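Local coordinates for protein DELTA1-pyrroline-2-carboxylate reductase (PDB 6T3E) that probably catalyses the NADH-dependent reduction of Delta1-pyrroline-2-carboxylate to L-proline, a step of L-hydroxyproline metabolism, at residues R164-A169 with N243-V248; E212-E215 with I219-V222. All coordinates share one frame; numbering follows the deposited sequence.

Both contacts are buried and belong to one parallel sheet of the nucleotide-binding domain, in which strands 219-222 and 241-244 are neighbours; the centres lie 12 Å apart. Interaction 1 sits near the middle of the chain, about 5 Å from its centre, and sets a polar glutamine amide against a valine beside the nicotinamide half of NADH. Interaction 2 is farther out, about 16 Å from that centre, and is a plain threonine-leucine packing of helix 210-215 on the sheet. The two are joined directly: Asn243 N lies 2.9 Å from Leu220 O, a probable hydrogen bond, while Gln166 CB packs on Ile221 CG2 at 3.5 Å.

Interaction 1 (R164-A169 with N243-V248); sequences RTQLWA and NSVGWV. With NAI (1,4-dihydronicotinamide adenine dinucleotide), chain F.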
loop_
_atom_site.group_PDB
_atom_site.type_symbol
_atom_site.label_atom_id
_atom_site.label_comp_id
_atom_site.label_asym_id
_atom_site.label_seq_id
_atom_site.Cartn_x
_atom_site.Cartn_y
_atom_site.Cartn_z
ATOM N N ARG B 164 16.990 15.928 -13.622
ATOM C CA ARG B 164 17.920 15.236 -14.509
ATOM C C ARG B 164 17.183 14.329 -15.492
ATOM O O ARG B 164 17.348 14.455 -16.715
ATOM C CB ARG B 164 18.925 14.444 -13.688
ATOM C CG ARG B 164 19.935 15.302 -13.005
ATOM C CD ARG B 164 20.561 14.542 -11.864
ATOM N NE ARG B 164 21.894 15.037 -11.551
ATOM C CZ ARG B 164 22.126 16.088 -10.779
ATOM N NH1 ARG B 164 21.099 16.759 -10.244
ATOM N NH2 ARG B 164 23.381 16.453 -10.544
ATOM N N THR B 165 16.332 13.433 -14.978
ATOM C CA THR B 165 15.544 12.590 -15.869
ATOM C C THR B 165 14.501 13.392 -16.636
ATOM O O THR B 165 14.080 12.985 -17.728
ATOM C CB THR B 165 14.866 11.484 -15.074
ATOM O OG1 THR B 165 14.211 12.065 -13.944
ATOM C CG2 THR B 165 15.902 10.459 -14.603
ATOM N N GLN B 166 14.047 14.512 -16.074
ATOM C CA GLN B 166 13.118 15.359 -16.807
ATOM C C GLN B 166 13.767 15.881 -18.076
ATOM O O GLN B 166 13.210 15.746 -19.171
ATOM C CB GLN B 166 12.651 16.512 -15.931
ATOM C CG GLN B 166 11.554 16.154 -14.958
ATOM C CD GLN B 166 10.250 15.828 -15.635
ATOM O OE1 GLN B 166 9.867 16.462 -16.633
ATOM N NE2 GLN B 166 9.537 14.842 -15.081
ATOM N N LEU B 167 14.967 16.456 -17.952
ATOM C CA LEU B 167 15.642 16.975 -19.136
ATOM C C LEU B 167 16.039 15.848 -20.077
ATOM O O LEU B 167 15.920 15.990 -21.300
ATOM C CB LEU B 167 16.867 17.805 -18.742
ATOM C CG LEU B 167 17.602 18.469 -19.921
ATOM C CD1 LEU B 167 16.722 19.489 -20.623
ATOM C CD2 LEU B 167 18.942 19.086 -19.508
ATOM N N TRP B 168 16.480 14.712 -19.522
ATOM C CA TRP B 168 16.863 13.565 -20.348
ATOM C C TRP B 168 15.697 13.090 -21.209
ATOM O O TRP B 168 15.846 12.893 -22.418
ATOM C CB TRP B 168 17.392 12.435 -19.455
ATOM C CG TRP B 168 17.851 11.193 -20.179
ATOM C CD1 TRP B 168 18.044 11.043 -21.522
ATOM C CD2 TRP B 168 18.182 9.930 -19.586
ATOM N NE1 TRP B 168 18.456 9.768 -21.809
ATOM C CE2 TRP B 168 18.556 9.061 -20.641
ATOM C CE3 TRP B 168 18.199 9.446 -18.269
ATOM C CZ2 TRP B 168 18.942 7.734 -20.422
ATOM C CZ3 TRP B 168 18.585 8.126 -18.049
ATOM C CH2 TRP B 168 18.951 7.285 -19.127
ATOM N N ALA B 169 14.516 12.932 -20.613
ATOM C CA ALA B 169 13.367 12.482 -21.394
ATOM C C ALA B 169 12.911 13.532 -22.405
ATOM O O ALA B 169 12.362 13.177 -23.453
ATOM C CB ALA B 169 12.222 12.095 -20.468
ATOM N N ASN B 243 6.267 21.283 -18.129
ATOM C CA ASN B 243 6.129 20.052 -17.364
ATOM C C ASN B 243 6.390 20.377 -15.899
ATOM O O ASN B 243 7.482 20.837 -15.545
ATOM C CB ASN B 243 7.089 18.971 -17.866
ATOM C CG ASN B 243 6.789 18.543 -19.292
ATOM O OD1 ASN B 243 5.679 18.116 -19.603
ATOM N ND2 ASN B 243 7.782 18.642 -20.160
ATOM N N SER B 244 5.377 20.174 -15.062
ATOM C CA SER B 244 5.457 20.468 -13.637
ATOM C C SER B 244 5.196 19.185 -12.859
ATOM O O SER B 244 4.112 18.599 -12.963
ATOM C CB SER B 244 4.455 21.562 -13.253
ATOM O OG SER B 244 4.479 21.822 -11.862
ATOM N N VAL B 245 6.198 18.728 -12.109
ATOM C CA VAL B 245 6.093 17.468 -11.388
ATOM C C VAL B 245 6.222 17.647 -9.885
ATOM O O VAL B 245 6.044 16.672 -9.133
ATOM C CB VAL B 245 7.119 16.437 -11.906
ATOM C CG1 VAL B 245 7.163 16.476 -13.425
ATOM C CG2 VAL B 245 8.489 16.701 -11.325
ATOM N N GLY B 246 6.483 18.865 -9.420
ATOM C CA GLY B 246 6.651 19.072 -7.998
ATOM C C GLY B 246 5.376 18.760 -7.243
ATOM O O GLY B 246 4.266 18.875 -7.772
ATOM N N TRP B 247 5.553 18.304 -6.005
ATOM C CA TRP B 247 4.437 18.020 -5.117
ATOM C C TRP B 247 4.961 18.001 -3.689
ATOM O O TRP B 247 5.911 17.274 -3.398
ATOM C CB TRP B 247 3.782 16.679 -5.470
ATOM C CG TRP B 247 2.681 16.334 -4.535
ATOM C CD1 TRP B 247 1.364 16.680 -4.652
ATOM C CD2 TRP B 247 2.797 15.599 -3.315
ATOM N NE1 TRP B 247 0.648 16.195 -3.581
ATOM C CE2 TRP B 247 1.504 15.527 -2.746
ATOM C CE3 TRP B 247 3.866 14.993 -2.650
ATOM C CZ2 TRP B 247 1.251 14.871 -1.543
ATOM C CZ3 TRP B 247 3.618 14.349 -1.461
ATOM C CH2 TRP B 247 2.316 14.294 -0.913
ATOM N N VAL B 248 4.362 18.815 -2.810
ATOM C CA VAL B 248 4.658 18.748 -1.378
ATOM C C VAL B 248 3.343 18.821 -0.603
ATOM O O VAL B 248 3.261 19.458 0.451
ATOM C CB VAL B 248 5.633 19.852 -0.911
ATOM C CG1 VAL B 248 6.321 19.454 0.403
ATOM C CG2 VAL B 248 6.681 20.179 -1.973
HETATM P PA NAI F . 15.276 17.162 -4.715
HETATM O O1A NAI F . 15.280 17.657 -3.292
HETATM O O2A NAI F . 16.425 16.196 -4.929
HETATM O O5B NAI F . 15.311 18.389 -5.811
HETATM C C5B NAI F . 14.437 19.471 -5.508
HETATM C C4B NAI F . 15.074 20.815 -6.075
HETATM O O4B NAI F . 14.226 21.786 -5.987
HETATM C C3B NAI F . 16.279 21.216 -5.193
HETATM O O3B NAI F . 17.385 21.287 -5.974
HETATM C C2B NAI F . 15.868 22.583 -4.609
HETATM O O2B NAI F . 17.084 23.447 -4.358
HETATM C C1B NAI F . 15.103 23.074 -5.542
HETATM N N9A NAI F . 14.238 24.114 -5.055
HETATM C C8A NAI F . 13.472 23.978 -3.969
HETATM N N7A NAI F . 12.807 25.116 -3.803
HETATM C C5A NAI F . 13.159 25.957 -4.789
HETATM C C6A NAI F . 12.757 27.242 -5.062
HETATM N N6A NAI F . 11.832 28.142 -4.399
HETATM N N1A NAI F . 13.254 27.889 -6.115
HETATM C C2A NAI F . 14.148 27.261 -6.917
HETATM N N3A NAI F . 14.542 25.991 -6.649
HETATM C C4A NAI F . 14.038 25.346 -5.566
HETATM O O3 NAI F . 13.815 16.391 -4.919
HETATM P PN NAI F . 13.323 15.727 -6.366
HETATM O O1N NAI F . 13.519 14.234 -6.195
HETATM O O2N NAI F . 14.098 16.296 -7.522
HETATM O O5D NAI F . 11.748 16.059 -6.588
HETATM C C5D NAI F . 11.431 17.261 -7.186
HETATM C C4D NAI F . 9.896 17.465 -7.080
HETATM O O4D NAI F . 9.236 16.589 -7.812
HETATM C C3D NAI F . 9.438 17.232 -5.633
HETATM O O3D NAI F . 8.484 18.176 -5.308
HETATM C C2D NAI F . 8.774 15.848 -5.651
HETATM O O2D NAI F . 7.783 15.767 -4.490
HETATM C C1D NAI F . 8.207 15.826 -6.830
HETATM N N1N NAI F . 8.045 14.442 -7.305
HETATM C C2N NAI F . 6.839 14.027 -7.997
HETATM C C3N NAI F . 6.862 12.759 -8.896
HETATM C C7N NAI F . 5.847 12.752 -10.072
HETATM O O7N NAI F . 5.192 13.715 -10.235
HETATM N N7N NAI F . 5.719 11.568 -10.951
HETATM C C4N NAI F . 8.133 11.948 -9.047
HETATM C C5N NAI F . 9.129 12.152 -7.898
HETATM C C6N NAI F . 9.091 13.461 -7.090
#
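The Rossmann-type nucleotide-binding domain brings Gln166 of helix 161-173 against Asn243 and Val245, at the C-terminal end of strand 241-244, where the chain turns onto the bound NADH. The backbones stay apart, with Gln166 CA and Asn243 CA separated by 8.4 Å, so the glutamine side chain spans the gap. Its CG stands beside the backbone N (chi1 -80°) and the chain bends at chi2, bringing the amide onto Val245, whose side chain comes from the opposite direction. Gln166 NE2 approaches Val245 CG1 to 3.3 Å, a van der Waals contact; NE2 hydrogen-bonds to Ser139 OG of helix 128-146. Gln166 OE1 rests 3.9 Å from Asn243 CB, and the two amide planes are turned 52° apart, Asn243 OD1 being hydrogen-bonded to His241 NE2. With the amide gone, as an alanine here would have it, Val245 CG1 would probably lose its cover and Ser139 its amide partner. The other methyl of Val245, CG2, faces the cofactor, 3.6 Å from NAI O4D, so this one residue is packed between helix and nucleotide. Two residues on, Trp247, which also borders the bound proline, grips the nicotinamide ribose through its backbone: its carbonyl O accepts a hydrogen bond from NAI O2D at 2.6 Å, and Trp247 N donates to NAI O3D at 3.0 Å with an N-H...O angle of 167°.

Interaction 2 (E212-E215 with I219-V222); sequences EATE and ILIV
Three residues separate the end of helix 210-215 from the start of strand 219-222, and the chain reverses so that the helix lies against the strand, with Thr214 CA and Leu220 CA 6.6 Å apart. No hydrogen bond crosses between the two segments, and the surface buried is modest, 100 Å² for both sides together. Leu220 carries the contact from the strand, its CB directed toward the helix; CG stands anti to the backbone N (chi1 179°), which extends the isobutyl group away from the strand. The CD2 methyl then meets both branches of Thr214, approaching OG1 to 3.9 Å and CG2 to 4.1 Å, while CD1 lies 4.3 Å from the backbone Ala213 O. The threonine and leucine side chains meet at a slant. Although OG1 faces a methyl, its polar demand is met within the helix, where it hydrogen-bonds to Ala210 O one turn back; Ala213 O likewise has Ser217 OG as a partner. The same patch is widened by Ile157 of strand 153-157, which touches both Thr214 and Leu220, and by Ile242, which packs on Leu220 from strand 241-244. On the other face of the strand, Ile219 and Ile221 meet helix 161-173. Helices on both faces of a parallel sheet, with strand side chains alternating between them, are the layered alpha-beta-alpha build of a Rossmann-type domain.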
loop_
_atom_site.group_PDB
_atom_site.type_symbol
_atom_site.label_atom_id
_atom_site.label_comp_id
_atom_site.label_asym_id
_atom_site.label_seq_id
_atom_site.Cartn_x
_atom_site.Cartn_y
_atom_site.Cartn_z
ATOM N N GLU B 212 14.317 34.468 -15.828
ATOM C CA GLU B 212 15.087 34.300 -17.056
ATOM C C GLU B 212 14.902 32.909 -17.649
ATOM O O GLU B 212 14.743 32.765 -18.866
ATOM C CB GLU B 212 16.570 34.575 -16.787
ATOM C CG GLU B 212 17.438 34.472 -18.021
ATOM C CD GLU B 212 18.878 34.793 -17.729
ATOM O OE1 GLU B 212 19.748 34.494 -18.578
ATOM O OE2 GLU B 212 19.136 35.342 -16.635
ATOM N N ALA B 213 14.937 31.870 -16.812
ATOM C CA ALA B 213 14.746 30.517 -17.321
ATOM C C ALA B 213 13.364 30.353 -17.933
ATOM O O ALA B 213 13.205 29.656 -18.938
ATOM C CB ALA B 213 14.960 29.496 -16.206
ATOM N N THR B 214 12.352 31.007 -17.354
ATOM C CA THR B 214 10.998 30.892 -17.887
ATOM C C THR B 214 10.838 31.672 -19.193
ATOM O O THR B 214 10.243 31.170 -20.154
ATOM C CB THR B 214 9.996 31.367 -16.832
ATOM O OG1 THR B 214 10.201 30.625 -15.622
ATOM C CG2 THR B 214 8.559 31.183 -17.305
ATOM N N GLU B 215 11.402 32.879 -19.260
ATOM C CA GLU B 215 11.202 33.734 -20.426
ATOM C C GLU B 215 11.856 33.161 -21.676
ATOM O O GLU B 215 11.331 33.337 -22.782
ATOM C CB GLU B 215 11.749 35.135 -20.151
ATOM C CG GLU B 215 10.692 36.126 -19.685
ATOM C CD GLU B 215 11.285 37.402 -19.119
ATOM O OE1 GLU B 215 10.517 38.205 -18.552
ATOM O OE2 GLU B 215 12.512 37.602 -19.246
ATOM N N ILE B 219 10.567 24.789 -23.830
ATOM C CA ILE B 219 10.002 23.811 -22.904
ATOM C C ILE B 219 10.528 24.127 -21.511
ATOM O O ILE B 219 11.736 24.284 -21.321
ATOM C CB ILE B 219 10.376 22.366 -23.284
ATOM C CG1 ILE B 219 9.757 21.983 -24.625
ATOM C CG2 ILE B 219 9.928 21.393 -22.196
ATOM C CD1 ILE B 219 10.247 20.657 -25.149
ATOM N N LEU B 220 9.636 24.206 -20.536
ATOM C CA LEU B 220 10.030 24.520 -19.173
ATOM C C LEU B 220 9.826 23.305 -18.285
ATOM O O LEU B 220 8.756 22.686 -18.300
ATOM C CB LEU B 220 9.234 25.705 -18.622
ATOM C CG LEU B 220 9.557 26.095 -17.176
ATOM C CD1 LEU B 220 11.007 26.538 -17.064
ATOM C CD2 LEU B 220 8.620 27.178 -16.692
ATOM N N ILE B 221 10.846 22.987 -17.494
ATOM C CA ILE B 221 10.812 21.879 -16.552
ATOM C C ILE B 221 10.830 22.483 -15.153
ATOM O O ILE B 221 11.757 23.224 -14.807
ATOM C CB ILE B 221 12.003 20.925 -16.752
ATOM C CG1 ILE B 221 11.885 20.143 -18.062
ATOM C CG2 ILE B 221 12.153 19.988 -15.566
ATOM C CD1 ILE B 221 13.227 19.649 -18.585
ATOM N N VAL B 222 9.811 22.172 -14.357
ATOM C CA VAL B 222 9.720 22.603 -12.967
ATOM C C VAL B 222 9.665 21.340 -12.109
ATOM O O VAL B 222 8.753 20.516 -12.271
ATOM C CB VAL B 222 8.499 23.507 -12.720
ATOM C CG1 VAL B 222 8.694 24.298 -11.451
ATOM C CG2 VAL B 222 8.265 24.466 -13.894
#